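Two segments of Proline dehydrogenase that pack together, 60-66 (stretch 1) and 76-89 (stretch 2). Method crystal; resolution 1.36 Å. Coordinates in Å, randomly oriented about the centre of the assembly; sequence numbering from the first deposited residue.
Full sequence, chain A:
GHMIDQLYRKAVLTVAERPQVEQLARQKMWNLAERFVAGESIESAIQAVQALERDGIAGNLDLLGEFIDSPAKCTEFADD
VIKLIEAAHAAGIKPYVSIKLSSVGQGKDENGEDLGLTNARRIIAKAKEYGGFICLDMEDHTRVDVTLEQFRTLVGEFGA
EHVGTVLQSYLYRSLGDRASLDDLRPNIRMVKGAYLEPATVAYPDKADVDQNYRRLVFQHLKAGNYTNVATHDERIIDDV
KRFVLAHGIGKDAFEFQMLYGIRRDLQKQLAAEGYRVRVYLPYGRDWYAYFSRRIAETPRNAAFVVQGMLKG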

ATOM      1  N   ASN A  60       5.498   5.875   2.727  1.00  8.10           N
ATOM      2  CA  ASN A  60       4.148   5.332   2.877  1.00  8.91           C
ATOM      3  C   ASN A  60       4.296   4.273   3.980  1.00  9.04           C
ATOM      4  O   ASN A  60       4.777   3.144   3.733  1.00  9.91           O
ATOM      5  CB  ASN A  60       3.719   4.699   1.532  1.00  9.56           C
ATOM      6  CG  ASN A  60       2.469   3.904   1.608  1.00 10.39           C
ATOM      7  OD1 ASN A  60       1.740   3.903   2.618  1.00  9.86           O
ATOM      8  ND2 ASN A  60       2.198   3.176   0.509  1.00 11.45           N
ATOM      9  N   LEU A  61       3.952   4.639   5.223  1.00  9.25           N
ATOM     10  CA  LEU A  61       4.248   3.810   6.409  1.00  8.98           C
ATOM     11  C   LEU A  61       3.248   2.657   6.532  1.00  9.90           C
ATOM     12  O   LEU A  61       2.048   2.827   6.303  1.00 11.64           O
ATOM     13  CB  LEU A  61       4.212   4.668   7.679  1.00 10.94           C
ATOM     14  CG  LEU A  61       5.428   5.580   7.831  1.00 12.41           C
ATOM     15  CD1 LEU A  61       5.054   6.795   8.693  1.00 16.00           C
ATOM     16  CD2 LEU A  61       6.561   4.764   8.419  1.00 14.53           C
ATOM     17  N   ASP A  62       3.734   1.506   6.999  1.00  9.72           N
ATOM     18  CA  ASP A  62       2.852   0.393   7.288  1.00 10.77           C
ATOM     19  C   ASP A  62       3.313  -0.357   8.510  1.00 10.59           C
ATOM     20  O   ASP A  62       4.477  -0.765   8.566  1.00 11.79           O
ATOM     21  CB  ASP A  62       2.773  -0.519   6.061  1.00 11.54           C
ATOM     22  CG  ASP A  62       2.036  -1.821   6.321  1.00 13.65           C
ATOM     23  OD1 ASP A  62       0.757  -1.837   6.456  1.00 14.19           O
ATOM     24  OD2 ASP A  62       2.711  -2.836   6.407  1.00 15.80           O
ATOM     25  N   LEU A  63       2.423  -0.541   9.489  1.00 10.08           N
ATOM     26  CA  LEU A  63       2.683  -1.433  10.620  1.00 10.82           C
ATOM     27  C   LEU A  63       2.374  -2.844  10.177  1.00 10.97           C
ATOM     28  O   LEU A  63       1.262  -3.132   9.720  1.00 11.68           O
ATOM     29  CB  LEU A  63       1.804  -1.048  11.809  1.00 11.00           C
ATOM     30  CG  LEU A  63       1.857  -1.988  13.025  1.00 10.04           C
ATOM     31  CD1 LEU A  63       3.269  -2.039  13.651  1.00 12.06           C
ATOM     32  CD2 LEU A  63       0.857  -1.524  14.076  1.00 12.40           C
ATOM     33  N   LEU A  64       3.339  -3.754  10.326  1.00 11.52           N
ATOM     34  CA  LEU A  64       3.170  -5.117   9.821  1.00 12.33           C
ATOM     35  C   LEU A  64       2.237  -5.975  10.677  1.00 12.36           C
ATOM     36  O   LEU A  64       2.226  -5.861  11.907  1.00 13.89           O
ATOM     37  CB  LEU A  64       4.542  -5.797   9.716  1.00 13.30           C
ATOM     38  CG  LEU A  64       5.375  -5.246   8.535  1.00 12.16           C
ATOM     39  CD1 LEU A  64       6.850  -5.708   8.667  1.00 13.17           C
ATOM     40  CD2 LEU A  64       4.765  -5.622   7.169  1.00 13.32           C
ATOM     41  N   GLY A  65       1.442  -6.814  10.022  1.00 13.50           N
ATOM     42  CA  GLY A  65       0.536  -7.715  10.720  1.00 15.18           C
ATOM     43  C   GLY A  65      -0.762  -7.864   9.914  1.00 15.10           C
ATOM     44  O   GLY A  65      -1.171  -6.953   9.194  1.00 15.05           O
ATOM     45  N   GLU A  66      -1.424  -9.000  10.019  1.00 14.48           N
ATOM     46  CA  GLU A  66      -2.579  -9.266   9.163  1.00 13.95           C
ATOM     47  C   GLU A  66      -3.377 -10.466   9.667  1.00 13.51           C
ATOM     48  O   GLU A  66      -2.844 -11.310  10.427  1.00 16.18           O
ATOM     49  CB  GLU A  66      -2.099  -9.515   7.698  1.00 13.63           C
ATOM     50  CG  GLU A  66      -1.079 -10.655   7.568  1.00 14.70           C
ATOM     51  CD  GLU A  66      -0.388 -10.652   6.247  1.00 16.30           C
ATOM     52  OE1 GLU A  66      -0.449 -11.675   5.541  1.00 17.88           O
ATOM     53  OE2 GLU A  66       0.219  -9.614   5.886  1.00 17.81           O
ATOM     54  N   GLU A  76      -6.413  -3.094  19.349  1.00 12.20           N
ATOM     55  CA  GLU A  76      -5.047  -2.719  19.760  1.00 13.43           C
ATOM     56  C   GLU A  76      -4.174  -2.375  18.561  1.00 11.39           C
ATOM     57  O   GLU A  76      -3.372  -1.415  18.594  1.00 12.57           O
ATOM     58  CB  GLU A  76      -4.411  -3.861  20.588  1.00 14.33           C
ATOM     59  CG  GLU A  76      -2.994  -3.553  21.079  1.00 15.72           C
ATOM     60  CD  GLU A  76      -2.372  -4.717  21.815  1.00 20.31           C
ATOM     61  OE1 GLU A  76      -3.059  -5.716  22.112  1.00 23.33           O
ATOM     62  OE2 GLU A  76      -1.161  -4.661  22.111  1.00 23.53           O
ATOM     63  N   PHE A  77      -4.295  -3.145  17.482  1.00 11.70           N
ATOM     64  CA  PHE A  77      -3.490  -2.922  16.277  1.00 11.09           C
ATOM     65  C   PHE A  77      -3.866  -1.531  15.730  1.00 11.13           C
ATOM     66  O   PHE A  77      -2.979  -0.720  15.428  1.00 10.87           O
ATOM     67  CB  PHE A  77      -3.757  -4.009  15.225  1.00 11.95           C
ATOM     68  CG  PHE A  77      -2.823  -3.942  14.070  1.00 12.19           C
ATOM     69  CD1 PHE A  77      -1.747  -4.826  13.966  1.00 15.26           C
ATOM     70  CD2 PHE A  77      -3.015  -2.981  13.053  1.00 13.48           C
ATOM     71  CE1 PHE A  77      -0.857  -4.766  12.876  1.00 15.56           C
ATOM     72  CE2 PHE A  77      -2.123  -2.908  11.973  1.00 15.93           C
ATOM     73  CZ  PHE A  77      -1.057  -3.821  11.879  1.00 16.52           C
ATOM     74  N   ALA A  78      -5.172  -1.247  15.612  1.00 11.13           N
ATOM     75  CA  ALA A  78      -5.596   0.096  15.175  1.00 10.41           C
ATOM     76  C   ALA A  78      -5.040   1.213  16.074  1.00 11.21           C
ATOM     77  O   ALA A  78      -4.611   2.285  15.573  1.00 10.76           O
ATOM     78  CB  ALA A  78      -7.087   0.150  15.108  1.00 11.49           C
ATOM     79  N   ASP A  79      -5.016   0.957  17.396  1.00 11.84           N
ATOM     80  CA  ASP A  79      -4.463   1.948  18.305  1.00 11.76           C
ATOM     81  C   ASP A  79      -2.968   2.169  18.051  1.00 10.57           C
ATOM     82  O   ASP A  79      -2.477   3.309  18.142  1.00 11.45           O
ATOM     83  CB  ASP A  79      -4.711   1.523  19.753  1.00 13.30           C
ATOM     84  CG  ASP A  79      -6.173   1.563  20.147  1.00 14.04           C
ATOM     85  OD1 ASP A  79      -6.931   2.332  19.528  1.00 15.77           O
ATOM     86  OD2 ASP A  79      -6.512   0.886  21.136  1.00 17.26           O
ATOM     87  N   ASP A  80      -2.238   1.113  17.712  1.00 10.61           N
ATOM     88  CA  ASP A  80      -0.851   1.227  17.336  1.00 11.64           C
ATOM     89  C   ASP A  80      -0.616   1.963  16.032  1.00  9.44           C
ATOM     90  O   ASP A  80       0.362   2.710  15.905  1.00 10.96           O
ATOM     91  CB  ASP A  80      -0.207  -0.152  17.315  1.00 12.29           C
ATOM     92  CG  ASP A  80      -0.060  -0.765  18.694  1.00 16.78           C
ATOM     93  OD1 ASP A  80      -0.067  -0.027  19.693  1.00 19.95           O
ATOM     94  OD2 ASP A  80       0.133  -2.002  18.762  1.00 20.55           O
ATOM     95  N   VAL A  81      -1.543   1.844  15.095  1.00  9.73           N
ATOM     96  CA  VAL A  81      -1.488   2.667  13.871  1.00  9.41           C
ATOM     97  C   VAL A  81      -1.723   4.150  14.199  1.00  9.35           C
ATOM     98  O   VAL A  81      -1.020   5.021  13.659  1.00 10.45           O
ATOM     99  CB  VAL A  81      -2.494   2.172  12.805  1.00  9.75           C
ATOM    100  CG1 VAL A  81      -2.496   3.090  11.592  1.00 11.32           C
ATOM    101  CG2 VAL A  81      -2.168   0.721  12.378  1.00 11.10           C
ATOM    102  N   ILE A  82      -2.656   4.429  15.122  1.00  9.74           N
ATOM    103  CA  ILE A  82      -2.846   5.812  15.576  1.00 11.00           C
ATOM    104  C   ILE A  82      -1.586   6.337  16.250  1.00 10.34           C
ATOM    105  O   ILE A  82      -1.206   7.502  16.027  1.00 11.08           O
ATOM    106  CB  ILE A  82      -4.119   5.933  16.408  1.00 11.94           C
ATOM    107  CG1 ILE A  82      -5.311   5.756  15.461  1.00 12.94           C
ATOM    108  CG2 ILE A  82      -4.215   7.278  17.157  1.00 14.30           C
ATOM    109  CD1 ILE A  82      -6.693   5.452  16.101  1.00 15.79           C
ATOM    110  N   LYS A  83      -0.902   5.524  17.080  1.00 11.06           N
ATOM    111  CA  LYS A  83       0.356   5.965  17.706  1.00 11.65           C
ATOM    112  C   LYS A  83       1.384   6.297  16.628  1.00 10.62           C
ATOM    113  O   LYS A  83       2.149   7.273  16.734  1.00 11.48           O
ATOM    114  CB  LYS A  83       0.924   4.878  18.632  1.00 14.76           C
ATOM    115  CG  LYS A  83       0.132   4.702  19.895  1.00 19.74           C
ATOM    116  CD  LYS A  83       0.754   3.599  20.750  1.00 25.56           C
ATOM    117  CE  LYS A  83      -0.146   3.231  21.939  1.00 31.91           C
ATOM    118  NZ  LYS A  83      -1.561   3.714  21.720  1.00 35.58           N
ATOM    119  N   LEU A  84       1.425   5.518  15.561  1.00 11.31           N
ATOM    120  CA  LEU A  84       2.326   5.798  14.441  1.00 10.77           C
ATOM    121  C   LEU A  84       2.006   7.136  13.800  1.00  9.90           C
ATOM    122  O   LEU A  84       2.902   7.929  13.505  1.00 11.00           O
ATOM    123  CB  LEU A  84       2.176   4.664  13.430  1.00 10.25           C
ATOM    124  CG  LEU A  84       2.821   4.905  12.067  1.00 10.60           C
ATOM    125  CD1 LEU A  84       4.341   4.950  12.177  1.00 13.61           C
ATOM    126  CD2 LEU A  84       2.323   3.837  11.076  1.00 13.73           C
ATOM    127  N   ILE A  85       0.730   7.378  13.516  1.00  9.70           N
ATOM    128  CA  ILE A  85       0.325   8.650  12.896  1.00 10.60           C
ATOM    129  C   ILE A  85       0.703   9.830  13.796  1.00 10.00           C
ATOM    130  O   ILE A  85       1.196  10.869  13.311  1.00 11.44           O
ATOM    131  CB  ILE A  85      -1.204   8.635  12.608  1.00 10.69           C
ATOM    132  CG1 ILE A  85      -1.517   7.629  11.503  1.00 10.39           C
ATOM    133  CG2 ILE A  85      -1.734  10.011  12.279  1.00 12.24           C
ATOM    134  CD1 ILE A  85      -3.014   7.240  11.451  1.00 12.26           C
ATOM    135  N   GLU A  86       0.471   9.721  15.104  1.00 11.18           N
ATOM    136  CA  GLU A  86       0.888  10.789  16.032  1.00 11.78           C
ATOM    137  C   GLU A  86       2.382  11.024  15.980  1.00 11.85           C
ATOM    138  O   GLU A  86       2.845  12.176  15.951  1.00 13.34           O
ATOM    139  CB  GLU A  86       0.460  10.476  17.483  1.00 12.89           C
ATOM    140  CG  GLU A  86      -1.057  10.397  17.709  1.00 14.52           C
ATOM    141  CD  GLU A  86      -1.767  11.710  17.780  1.00 17.05           C
ATOM    142  OE1 GLU A  86      -1.175  12.763  17.428  1.00 17.84           O
ATOM    143  OE2 GLU A  86      -2.944  11.698  18.214  1.00 18.99           O
ATOM    144  N   ALA A  87       3.168   9.953  15.957  1.00 12.68           N
ATOM    145  CA  ALA A  87       4.618  10.081  15.951  1.00 14.00           C
ATOM    146  C   ALA A  87       5.120  10.675  14.643  1.00 13.40           C
ATOM    147  O   ALA A  87       6.046  11.513  14.648  1.00 14.55           O
ATOM    148  CB  ALA A  87       5.283   8.699  16.231  1.00 15.83           C
ATOM    149  N   ALA A  88       4.546  10.249  13.518  1.00 12.20           N
ATOM    150  CA  ALA A  88       4.921  10.854  12.228  1.00 12.24           C
ATOM    151  C   ALA A  88       4.658  12.352  12.208  1.00 11.06           C
ATOM    152  O   ALA A  88       5.551  13.154  11.910  1.00 12.59           O
ATOM    153  CB  ALA A  88       4.166  10.164  11.082  1.00 12.70           C
ATOM    154  N   HIS A  89       3.451  12.728  12.612  1.00 12.05           N
ATOM    155  CA  HIS A  89       3.080  14.143  12.672  1.00 12.10           C
ATOM    156  C   HIS A  89       4.040  14.923  13.581  1.00 12.83           C
ATOM    157  O   HIS A  89       4.446  16.046  13.230  1.00 15.38           O
ATOM    158  CB  HIS A  89       1.618  14.260  13.122  1.00 12.71           C
ATOM    159  CG  HIS A  89       1.172  15.668  13.380  1.00 13.74           C
ATOM    160  ND1 HIS A  89       1.109  16.629  12.385  1.00 14.64           N
ATOM    161  CD2 HIS A  89       0.777  16.290  14.523  1.00 14.78           C
ATOM    162  CE1 HIS A  89       0.706  17.789  12.902  1.00 14.88           C
ATOM    163  NE2 HIS A  89       0.496  17.611  14.202  1.00 16.36           N
TER

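A strand, 60-63, runs roughly antiparallel to helix 76-89, their axes 148° apart and 9.2 Å at closest approach, room for one layer of side chains. No hydrogen bond crosses between them; the helix spends its backbone groups on its own i to i+4 ladder, and apolar packing holds the pair together. Strand alternation sets the pattern: Leu61 and Leu63 point toward the helix, while Asp62 between them points away.

Because the directions oppose, walking forward on the strand means walking back along the helix. Leu61 comes first, its CB 4.0 Å from Leu84 CD2 and its CD1 4.2 Å from Ala88 CB, one helical turn further on. Leu63 is the residue most covered by the other stretch, with 99 Å² buried. Its CD2 sits over one face of the Phe77 ring, 3.8 Å from the centroid in a CH-pi contact, and also lies 4.1 Å from Val81 CG2 and 3.7 Å from Asp80 CB, the aliphatic part of an acidic residue.

Beyond the strand, Leu64 points away but offers its backbone: Leu64 O lies 3.4 Å from Phe77 CE1, at the ring edge, where the aromatic hydrogens carry slight positive charge. Gly65 closes the contact. An ideal CB there would fall 2.8 Å from Phe77 CE1, a clash, and the backbone angles alone already call for glycine.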